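Local coordinates for dnab-like replicative helicase (Bacillus phage SPP1, PDB 3BH0), which probably couples ATP hydrolysis to the unwinding of double-stranded DNA in the 5'-3' direction at the replication fork, this chain being its ATPase domain, at residues P242-L247 / I260-R265; F70-A75 / V224-Q229; V279-A284 / V294-I299. One frame throughout, in Å; residues are numbered along the deposited sequence.

All three contacts belong to one mixed sheet in the ATPase domain. Contact 2 lies deepest, its centre about 6 Å from the centre of the chain. Contacts 1 and 3 lie further out, yet most of their touching residues are also buried. Strand 259-265 of contact 1 runs between strand 70-74 of contact 2 and strand 278-286 of contact 3, and bonds to both through its backbone. Contacts 2 and 3 do not touch. Their chemistry differs. Contact 2 pairs parallel strands and contact 3 pairs antiparallel strands, both by backbone hydrogen bonds. Contact 1 sets a loop on the sheet mainly by apolar and CH-pi packing, with no hydrogen bond between its segments.

Contact 1 of 3, residues P242-L247 / I260-R265; sequences PMLSDL and IEFLYR
Phe262 and Pro242 carry this contact. The ring of Phe262 projects from strand 259-265 toward residues 242-247. Its CG is anti to the carbonyl carbon (chi1 -67°). Pro242 CB sits over one face, 3.8 Å from the ring centroid, in a CH-pi contact. It is offset toward the rim that joins the side chain, so the ring atom nearest to Pro242 CB is Phe262 CG, at 3.6 Å. The opposite face carries Ile260 CG2 from the same strand. The aromatic ring is thus sandwiched between a proline and a branched aliphatic side chain.

The far end of the ring meets the backbone that follows Pro242. Met243 O lies 3.5 Å from Phe262 CZ, at an oblique angle. Leu244 N and Leu247 CD1 stand at the ring edge, near its plane.

The sheet is that of a RecA-like P-loop NTPase core, the fold of the DnaB family. Strand 259-265 lies inside it, between strands 70-74 and 278-286. Residues 242-247 belong to the loop after strand 223-228, and they pack on one face of the sheet.

Ile260 is two residues before Phe262 and points the same way. Its CD1 meets Leu244 CD2 at 3.9 Å, where the side chains cross obliquely, and Leu247 CD1 at 4.2 Å. At the other end, Pro242 CD touches Tyr264 CB at 4.1 Å.

The loop holds its own shape. Met243 N donates to Asp246 OD2 over 2.6 Å, almost straight at 171°, from above the carboxylate plane. Asp246 N returns a bond to Met243 O. Residues 244-246 form a short 3-10 turn. Asp246 OD2 also forms a salt bridge with Arg237, which probably favours the ionised carboxylate.

Contact 2 of 3, residues F70-A75 / V224-Q229; sequences FVLIAA and VIALSQ
Strands 70-74 and 224-228 are adjacent parallel strands at the centre of the RecA-like sheet. Five backbone hydrogen bonds join them in a regular ladder. Val71 N to Val224 O is short at 2.7 Å and runs nearly along the C=O axis. Ala226 N to Val71 O, Ile73 N to Ala226 O and Ser228 N to Ile73 O follow.

The tight part is the face with Val71, Ile73, Ile225 and Leu227. Ile73 CD1 crosses obliquely to Ile225 CG2 at 3.6 Å. Val71 and Ile225 lie side by side, CG1 to CG1 at 3.9 Å. Val71 CG1 nearly eclipses its backbone N (chi1 10°), which sets it beside both Val224 O and Ile225 CG1. Helix 81-93 covers this face through Phe84, Ala85 and Met92. On the other face, Phe70 CD1 meets Val224 CG1 at 3.8 Å, and Ala226 CB lies at the ring edge.

The contact loosens at its C-terminal end. The last bond, Ala75 N to Ser228 O, stretches to 3.2 Å, and the CB of the exposed Gln229 points away from strand 70-74. Strand 70-74 leads here into what is probably the Walker A P-loop. Ala75 O accepts a bond from Lys81 NZ. Ser228 OG bonds with Gln191 NE2, and it donates to Gln229 O over 2.9 Å, in the carbonyl plane and on a lone pair.

Contact 3 of 3, residues V279-A284 / V294-I299; sequences VEVIIA and VSLAFI
Strands 279-284 and 294-299 run antiparallel, their axes 155° apart, with one hydrogen-bonded pair on each side of the non-hydrogen-bonded pair Glu280-Ser295. Val281 and Val294 exchange bonds of 2.6 Å (Val281 N to Val294 O) and 2.7 Å (Val294 N to Val281 O). Val279 and Leu296 do the same.

Val279, Val281, Val294 and Leu296 all point to one face. Val281 CG2 crosses obliquely to Leu296 CD1 at 4.1 Å. Ile283 CD1 reaches Val294 CG2 at 4.2 Å. The two strands form a beta hairpin in the antiparallel part of the RecA-like sheet. Helix 56-62 lies against this face, with Met61 touching both Ile283 and Val294.

The closest contact between two side chains is at the end far from the hairpin turn. Val279 CG2, anti to its carbonyl carbon, presses on Phe298 CB at 3.6 Å. Phe298 CG is anti to the backbone N (chi1 174°), and its ring leads away to meet that of Phe305, the planes about 35° apart. The other face is more open. There Glu280 CB and Ser295 OG are 4.1 Å apart, and the extended Glu280 chain carries its carboxylate away from Ser295.

Contact 1 of 3, residues P242-L247 / I260-R265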
loop_
_atom_site.group_PDB
_atom_site.type_symbol
_atom_site.label_atom_id
_atom_site.label_comp_id
_atom_site.label_asym_id
_atom_site.label_seq_id
_atom_site.Cartn_x
_atom_site.Cartn_y
_atom_site.Cartn_z
ATOM N N PRO A 242 -17.247 -1.462 1.684
ATOM C CA PRO A 242 -16.958 -2.192 0.442
ATOM C C PRO A 242 -17.029 -3.682 0.656
ATOM O O PRO A 242 -16.724 -4.158 1.746
ATOM C CB PRO A 242 -15.519 -1.781 0.111
ATOM C CG PRO A 242 -15.276 -0.547 0.914
ATOM C CD PRO A 242 -16.075 -0.711 2.161
ATOM N N MET A 243 -17.453 -4.410 -0.371
ATOM C CA MET A 243 -17.367 -5.874 -0.357
ATOM C C MET A 243 -16.619 -6.384 -1.571
ATOM O O MET A 243 -16.331 -5.618 -2.485
ATOM C CB MET A 243 -18.742 -6.522 -0.260
ATOM C CG MET A 243 -19.699 -6.132 -1.335
ATOM S SD MET A 243 -21.368 -6.554 -0.837
ATOM C CE MET A 243 -21.401 -5.970 0.860
ATOM N N LEU A 244 -16.311 -7.677 -1.569
ATOM C CA LEU A 244 -15.486 -8.279 -2.620
ATOM C C LEU A 244 -16.120 -8.172 -3.997
ATOM O O LEU A 244 -15.415 -7.994 -4.989
ATOM C CB LEU A 244 -15.115 -9.728 -2.290
ATOM C CG LEU A 244 -14.148 -9.939 -1.122
ATOM C CD1 LEU A 244 -14.119 -11.421 -0.764
ATOM C CD2 LEU A 244 -12.750 -9.441 -1.423
ATOM N N SER A 245 -17.449 -8.251 -4.042
ATOM C CA SER A 245 -18.212 -8.034 -5.268
ATOM C C SER A 245 -18.037 -6.620 -5.868
ATOM O O SER A 245 -18.313 -6.414 -7.052
ATOM C CB SER A 245 -19.704 -8.330 -5.034
ATOM O OG SER A 245 -20.340 -7.272 -4.330
ATOM N N ASP A 246 -17.571 -5.656 -5.072
ATOM C CA ASP A 246 -17.357 -4.281 -5.567
ATOM C C ASP A 246 -16.207 -4.144 -6.573
ATOM O O ASP A 246 -16.099 -3.138 -7.288
ATOM C CB ASP A 246 -17.176 -3.305 -4.402
ATOM C CG ASP A 246 -18.442 -3.130 -3.599
ATOM O OD1 ASP A 246 -19.531 -3.108 -4.216
ATOM O OD2 ASP A 246 -18.350 -3.016 -2.357
ATOM N N LEU A 247 -15.355 -5.164 -6.631
ATOM C CA LEU A 247 -14.242 -5.167 -7.573
ATOM C C LEU A 247 -14.712 -5.553 -8.991
ATOM O O LEU A 247 -13.919 -6.030 -9.793
ATOM C CB LEU A 247 -13.117 -6.081 -7.063
ATOM C CG LEU A 247 -12.454 -5.723 -5.721
ATOM C CD1 LEU A 247 -11.856 -6.953 -5.028
ATOM C CD2 LEU A 247 -11.404 -4.631 -5.883
ATOM N N ILE A 260 -6.441 -8.390 0.621
ATOM C CA ILE A 260 -7.224 -7.274 0.143
ATOM C C ILE A 260 -7.683 -6.458 1.334
ATOM O O ILE A 260 -8.489 -6.903 2.152
ATOM C CB ILE A 260 -8.434 -7.731 -0.698
ATOM C CG1 ILE A 260 -7.956 -8.534 -1.916
ATOM C CG2 ILE A 260 -9.314 -6.517 -1.091
ATOM C CD1 ILE A 260 -9.080 -9.170 -2.760
ATOM N N GLU A 261 -7.151 -5.253 1.437
ATOM C CA GLU A 261 -7.597 -4.356 2.475
ATOM C C GLU A 261 -8.434 -3.210 1.907
ATOM O O GLU A 261 -7.968 -2.434 1.086
ATOM C CB GLU A 261 -6.431 -3.894 3.355
ATOM C CG GLU A 261 -5.118 -3.764 2.653
ATOM C CD GLU A 261 -3.927 -3.809 3.591
ATOM O OE1 GLU A 261 -3.548 -4.912 3.994
ATOM O OE2 GLU A 261 -3.334 -2.754 3.890
ATOM N N PHE A 262 -9.701 -3.174 2.310
ATOM C CA PHE A 262 -10.595 -2.069 2.012
ATOM C C PHE A 262 -10.464 -0.998 3.089
ATOM O O PHE A 262 -10.209 -1.306 4.254
ATOM C CB PHE A 262 -12.050 -2.539 1.973
ATOM C CG PHE A 262 -12.380 -3.472 0.836
ATOM C CD1 PHE A 262 -11.937 -3.220 -0.450
ATOM C CD2 PHE A 262 -13.193 -4.574 1.055
ATOM C CE1 PHE A 262 -12.274 -4.083 -1.505
ATOM C CE2 PHE A 262 -13.550 -5.435 0.011
ATOM C CZ PHE A 262 -13.085 -5.190 -1.269
ATOM N N LEU A 263 -10.623 0.253 2.680
ATOM C CA LEU A 263 -10.713 1.376 3.599
ATOM C C LEU A 263 -12.120 1.952 3.567
ATOM O O LEU A 263 -12.728 2.101 2.511
ATOM C CB LEU A 263 -9.694 2.461 3.251
ATOM C CG LEU A 263 -8.233 2.409 3.731
ATOM C CD1 LEU A 263 -7.738 1.051 4.215
ATOM C CD2 LEU A 263 -7.357 2.882 2.613
ATOM N N TYR A 264 -12.638 2.265 4.743
ATOM C CA TYR A 264 -13.935 2.881 4.882
ATOM C C TYR A 264 -13.829 3.904 5.982
ATOM O O TYR A 264 -13.343 3.606 7.072
ATOM C CB TYR A 264 -14.965 1.816 5.231
ATOM C CG TYR A 264 -16.351 2.329 5.504
ATOM C CD1 TYR A 264 -17.198 2.686 4.459
ATOM C CD2 TYR A 264 -16.828 2.432 6.805
ATOM C CE1 TYR A 264 -18.480 3.143 4.708
ATOM C CE2 TYR A 264 -18.102 2.889 7.067
ATOM C CZ TYR A 264 -18.925 3.244 6.021
ATOM O OH TYR A 264 -20.197 3.696 6.274
ATOM N N ARG A 265 -14.271 5.119 5.681
ATOM C CA ARG A 265 -14.257 6.212 6.644
ATOM C C ARG A 265 -15.711 6.640 6.880
ATOM O O ARG A 265 -16.287 7.364 6.074
ATOM C CB ARG A 265 -13.397 7.337 6.081
ATOM C CG ARG A 265 -13.058 8.436 7.051
ATOM C CD ARG A 265 -12.216 9.492 6.361
ATOM N NE ARG A 265 -12.761 10.816 6.628
ATOM C CZ ARG A 265 -13.297 11.622 5.714
ATOM N NH1 ARG A 265 -13.340 11.269 4.436
ATOM N NH2 ARG A 265 -13.784 12.797 6.086
#

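Contact 2 of 3, residues F70-A75 / V224-Q229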
loop_
_atom_site.group_PDB
_atom_site.type_symbol
_atom_site.label_atom_id
_atom_site.label_comp_id
_atom_site.label_asym_id
_atom_site.label_seq_id
_atom_site.Cartn_x
_atom_site.Cartn_y
_atom_site.Cartn_z
ATOM N N PHE A 70 0.807 -10.523 -2.922
ATOM C CA PHE A 70 0.220 -9.520 -3.773
ATOM C C PHE A 70 -0.927 -8.936 -2.957
ATOM O O PHE A 70 -1.948 -9.597 -2.731
ATOM C CB PHE A 70 -0.257 -10.156 -5.077
ATOM C CG PHE A 70 -0.961 -9.219 -5.994
ATOM C CD1 PHE A 70 -0.585 -7.884 -6.082
ATOM C CD2 PHE A 70 -1.994 -9.678 -6.795
ATOM C CE1 PHE A 70 -1.241 -7.019 -6.934
ATOM C CE2 PHE A 70 -2.663 -8.813 -7.654
ATOM C CZ PHE A 70 -2.279 -7.483 -7.724
ATOM N N VAL A 71 -0.728 -7.717 -2.463
ATOM C CA VAL A 71 -1.733 -7.068 -1.639
ATOM C C VAL A 71 -2.387 -5.882 -2.325
ATOM O O VAL A 71 -1.753 -5.094 -3.024
ATOM C CB VAL A 71 -1.266 -6.800 -0.157
ATOM C CG1 VAL A 71 0.193 -7.064 0.018
ATOM C CG2 VAL A 71 -1.630 -5.418 0.338
ATOM N N LEU A 72 -3.697 -5.828 -2.141
ATOM C CA LEU A 72 -4.562 -4.847 -2.743
ATOM C C LEU A 72 -5.144 -3.921 -1.664
ATOM O O LEU A 72 -5.637 -4.373 -0.642
ATOM C CB LEU A 72 -5.673 -5.580 -3.497
ATOM C CG LEU A 72 -6.337 -4.810 -4.621
ATOM C CD1 LEU A 72 -5.399 -4.768 -5.844
ATOM C CD2 LEU A 72 -7.659 -5.459 -4.962
ATOM N N ILE A 73 -5.027 -2.620 -1.898
ATOM C CA ILE A 73 -5.635 -1.602 -1.054
ATOM C C ILE A 73 -6.649 -0.914 -1.945
ATOM O O ILE A 73 -6.293 -0.116 -2.812
ATOM C CB ILE A 73 -4.607 -0.570 -0.501
ATOM C CG1 ILE A 73 -3.557 -1.270 0.368
ATOM C CG2 ILE A 73 -5.318 0.478 0.331
ATOM C CD1 ILE A 73 -2.377 -0.410 0.726
ATOM N N ALA A 74 -7.905 -1.267 -1.738
ATOM C CA ALA A 74 -8.991 -0.706 -2.505
ATOM C C ALA A 74 -9.944 0.153 -1.651
ATOM O O ALA A 74 -10.242 -0.150 -0.498
ATOM C CB ALA A 74 -9.737 -1.803 -3.237
ATOM N N ALA A 75 -10.400 1.255 -2.218
ATOM C CA ALA A 75 -11.319 2.143 -1.504
ATOM C C ALA A 75 -11.949 3.094 -2.485
ATOM O O ALA A 75 -11.360 3.419 -3.504
ATOM C CB ALA A 75 -10.587 2.932 -0.411
ATOM N N VAL A 224 4.179 -6.996 -3.681
ATOM C CA VAL A 224 3.491 -6.036 -4.542
ATOM C C VAL A 224 2.260 -5.535 -3.807
ATOM O O VAL A 224 1.477 -6.332 -3.298
ATOM C CB VAL A 224 3.118 -6.641 -5.899
ATOM C CG1 VAL A 224 2.376 -5.631 -6.761
ATOM C CG2 VAL A 224 4.390 -7.117 -6.609
ATOM N N ILE A 225 2.154 -4.210 -3.705
ATOM C CA ILE A 225 1.008 -3.534 -3.112
ATOM C C ILE A 225 0.364 -2.622 -4.167
ATOM O O ILE A 225 0.908 -1.570 -4.518
ATOM C CB ILE A 225 1.372 -2.730 -1.836
ATOM C CG1 ILE A 225 1.972 -3.644 -0.756
ATOM C CG2 ILE A 225 0.141 -2.082 -1.271
ATOM C CD1 ILE A 225 2.553 -2.913 0.434
ATOM N N ALA A 226 -0.785 -3.052 -4.680
ATOM C CA ALA A 226 -1.524 -2.271 -5.637
ATOM C C ALA A 226 -2.755 -1.606 -5.004
ATOM O O ALA A 226 -3.602 -2.262 -4.374
ATOM C CB ALA A 226 -1.915 -3.125 -6.849
ATOM N N LEU A 227 -2.819 -0.286 -5.167
ATOM C CA LEU A 227 -4.003 0.502 -4.893
ATOM C C LEU A 227 -5.006 0.275 -6.023
ATOM O O LEU A 227 -4.626 0.128 -7.184
ATOM C CB LEU A 227 -3.646 1.994 -4.768
ATOM C CG LEU A 227 -3.237 2.515 -3.390
ATOM C CD1 LEU A 227 -2.043 1.753 -2.849
ATOM C CD2 LEU A 227 -2.937 4.008 -3.408
ATOM N N SER A 228 -6.287 0.264 -5.665
ATOM C CA SER A 228 -7.347 -0.035 -6.599
ATOM C C SER A 228 -8.586 0.776 -6.273
ATOM O O SER A 228 -8.949 0.963 -5.106
ATOM C CB SER A 228 -7.683 -1.528 -6.571
ATOM O OG SER A 228 -8.882 -1.782 -7.281
ATOM N N GLN A 229 -9.244 1.243 -7.320
ATOM C CA GLN A 229 -10.477 1.982 -7.178
ATOM C C GLN A 229 -11.576 0.967 -6.941
ATOM O O GLN A 229 -11.323 -0.232 -6.987
ATOM C CB GLN A 229 -10.730 2.834 -8.432
ATOM C CG GLN A 229 -11.142 2.075 -9.708
ATOM C CD GLN A 229 -10.973 2.935 -10.993
ATOM O OE1 GLN A 229 -10.820 4.150 -10.926
ATOM N NE2 GLN A 229 -10.994 2.292 -12.146
#

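Contact 3 of 3, residues V279-A284 / V294-I299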
loop_
_atom_site.group_PDB
_atom_site.type_symbol
_atom_site.label_atom_id
_atom_site.label_comp_id
_atom_site.label_asym_id
_atom_site.label_seq_id
_atom_site.Cartn_x
_atom_site.Cartn_y
_atom_site.Cartn_z
ATOM N N VAL A 279 -10.805 5.554 10.403
ATOM C CA VAL A 279 -10.706 4.811 9.176
ATOM C C VAL A 279 -10.599 3.349 9.568
ATOM O O VAL A 279 -9.666 2.957 10.273
ATOM C CB VAL A 279 -9.479 5.237 8.339
ATOM C CG1 VAL A 279 -9.198 4.229 7.219
ATOM C CG2 VAL A 279 -9.712 6.609 7.742
ATOM N N GLU A 280 -11.547 2.540 9.115
ATOM C CA GLU A 280 -11.407 1.108 9.301
ATOM C C GLU A 280 -10.783 0.400 8.088
ATOM O O GLU A 280 -11.184 0.602 6.927
ATOM C CB GLU A 280 -12.706 0.456 9.779
ATOM C CG GLU A 280 -13.913 0.600 8.890
ATOM C CD GLU A 280 -15.145 -0.098 9.480
ATOM O OE1 GLU A 280 -15.622 0.308 10.562
ATOM O OE2 GLU A 280 -15.644 -1.068 8.857
ATOM N N VAL A 281 -9.761 -0.396 8.385
ATOM C CA VAL A 281 -9.123 -1.246 7.413
ATOM C C VAL A 281 -9.834 -2.590 7.448
ATOM O O VAL A 281 -9.679 -3.369 8.391
ATOM C CB VAL A 281 -7.623 -1.396 7.708
ATOM C CG1 VAL A 281 -6.958 -2.263 6.668
ATOM C CG2 VAL A 281 -6.954 -0.033 7.748
ATOM N N ILE A 282 -10.641 -2.848 6.427
ATOM C CA ILE A 282 -11.355 -4.111 6.339
ATOM C C ILE A 282 -10.558 -5.094 5.489
ATOM O O ILE A 282 -10.448 -4.909 4.279
ATOM C CB ILE A 282 -12.770 -3.937 5.726
ATOM C CG1 ILE A 282 -13.482 -2.739 6.351
ATOM C CG2 ILE A 282 -13.575 -5.230 5.848
ATOM C CD1 ILE A 282 -14.763 -2.312 5.614
ATOM N N ILE A 283 -9.993 -6.114 6.137
ATOM C CA ILE A 283 -9.321 -7.241 5.482
ATOM C C ILE A 283 -10.403 -8.174 4.921
ATOM O O ILE A 283 -10.989 -8.963 5.652
ATOM C CB ILE A 283 -8.380 -8.004 6.470
ATOM C CG1 ILE A 283 -7.190 -7.138 6.894
ATOM C CG2 ILE A 283 -7.818 -9.257 5.835
ATOM C CD1 ILE A 283 -7.474 -6.108 8.003
ATOM N N ALA A 284 -10.692 -8.052 3.627
ATOM C CA ALA A 284 -11.802 -8.791 3.012
ATOM C C ALA A 284 -11.340 -10.148 2.477
ATOM O O ALA A 284 -12.147 -11.049 2.259
ATOM C CB ALA A 284 -12.432 -7.977 1.922
ATOM N N VAL A 294 -9.776 -3.696 11.105
ATOM C CA VAL A 294 -8.853 -2.985 11.983
ATOM C C VAL A 294 -9.125 -1.469 11.882
ATOM O O VAL A 294 -8.983 -0.868 10.827
ATOM C CB VAL A 294 -7.379 -3.308 11.592
ATOM C CG1 VAL A 294 -6.393 -2.307 12.212
ATOM C CG2 VAL A 294 -7.020 -4.769 11.957
ATOM N N SER A 295 -9.523 -0.857 12.994
ATOM C CA SER A 295 -9.820 0.566 13.018
ATOM C C SER A 295 -8.574 1.368 13.330
ATOM O O SER A 295 -7.726 0.937 14.107
ATOM C CB SER A 295 -10.916 0.865 14.038
ATOM O OG SER A 295 -12.073 0.086 13.774
ATOM N N LEU A 296 -8.462 2.529 12.706
ATOM C CA LEU A 296 -7.362 3.444 12.962
ATOM C C LEU A 296 -7.895 4.864 13.078
ATOM O O LEU A 296 -8.872 5.216 12.434
ATOM C CB LEU A 296 -6.342 3.405 11.818
ATOM C CG LEU A 296 -5.602 2.131 11.429
ATOM C CD1 LEU A 296 -4.804 2.423 10.172
ATOM C CD2 LEU A 296 -4.683 1.679 12.554
ATOM N N ALA A 297 -7.228 5.671 13.896
ATOM C CA ALA A 297 -7.522 7.088 14.022
ATOM C C ALA A 297 -6.808 7.799 12.889
ATOM O O ALA A 297 -5.600 7.676 12.738
ATOM C CB ALA A 297 -7.055 7.629 15.378
ATOM N N PHE A 298 -7.566 8.540 12.093
ATOM C CA PHE A 298 -7.025 9.202 10.934
ATOM C C PHE A 298 -6.852 10.671 11.260
ATOM O O PHE A 298 -7.820 11.343 11.621
ATOM C CB PHE A 298 -7.978 9.006 9.756
ATOM C CG PHE A 298 -7.600 9.771 8.528
ATOM C CD1 PHE A 298 -6.302 9.707 8.014
ATOM C CD2 PHE A 298 -8.552 10.524 7.850
ATOM C CE1 PHE A 298 -5.959 10.396 6.859
ATOM C CE2 PHE A 298 -8.215 11.220 6.682
ATOM C CZ PHE A 298 -6.919 11.154 6.187
ATOM N N ILE A 299 -5.620 11.159 11.156
ATOM C CA ILE A 299 -5.348 12.579 11.367
ATOM C C ILE A 299 -5.319 13.224 9.993
ATOM O O ILE A 299 -4.272 13.294 9.334
ATOM C CB ILE A 299 -4.027 12.860 12.173
ATOM C CG1 ILE A 299 -3.937 12.013 13.454
ATOM C CG2 ILE A 299 -3.866 14.362 12.473
ATOM C CD1 ILE A 299 -5.205 11.956 14.319
#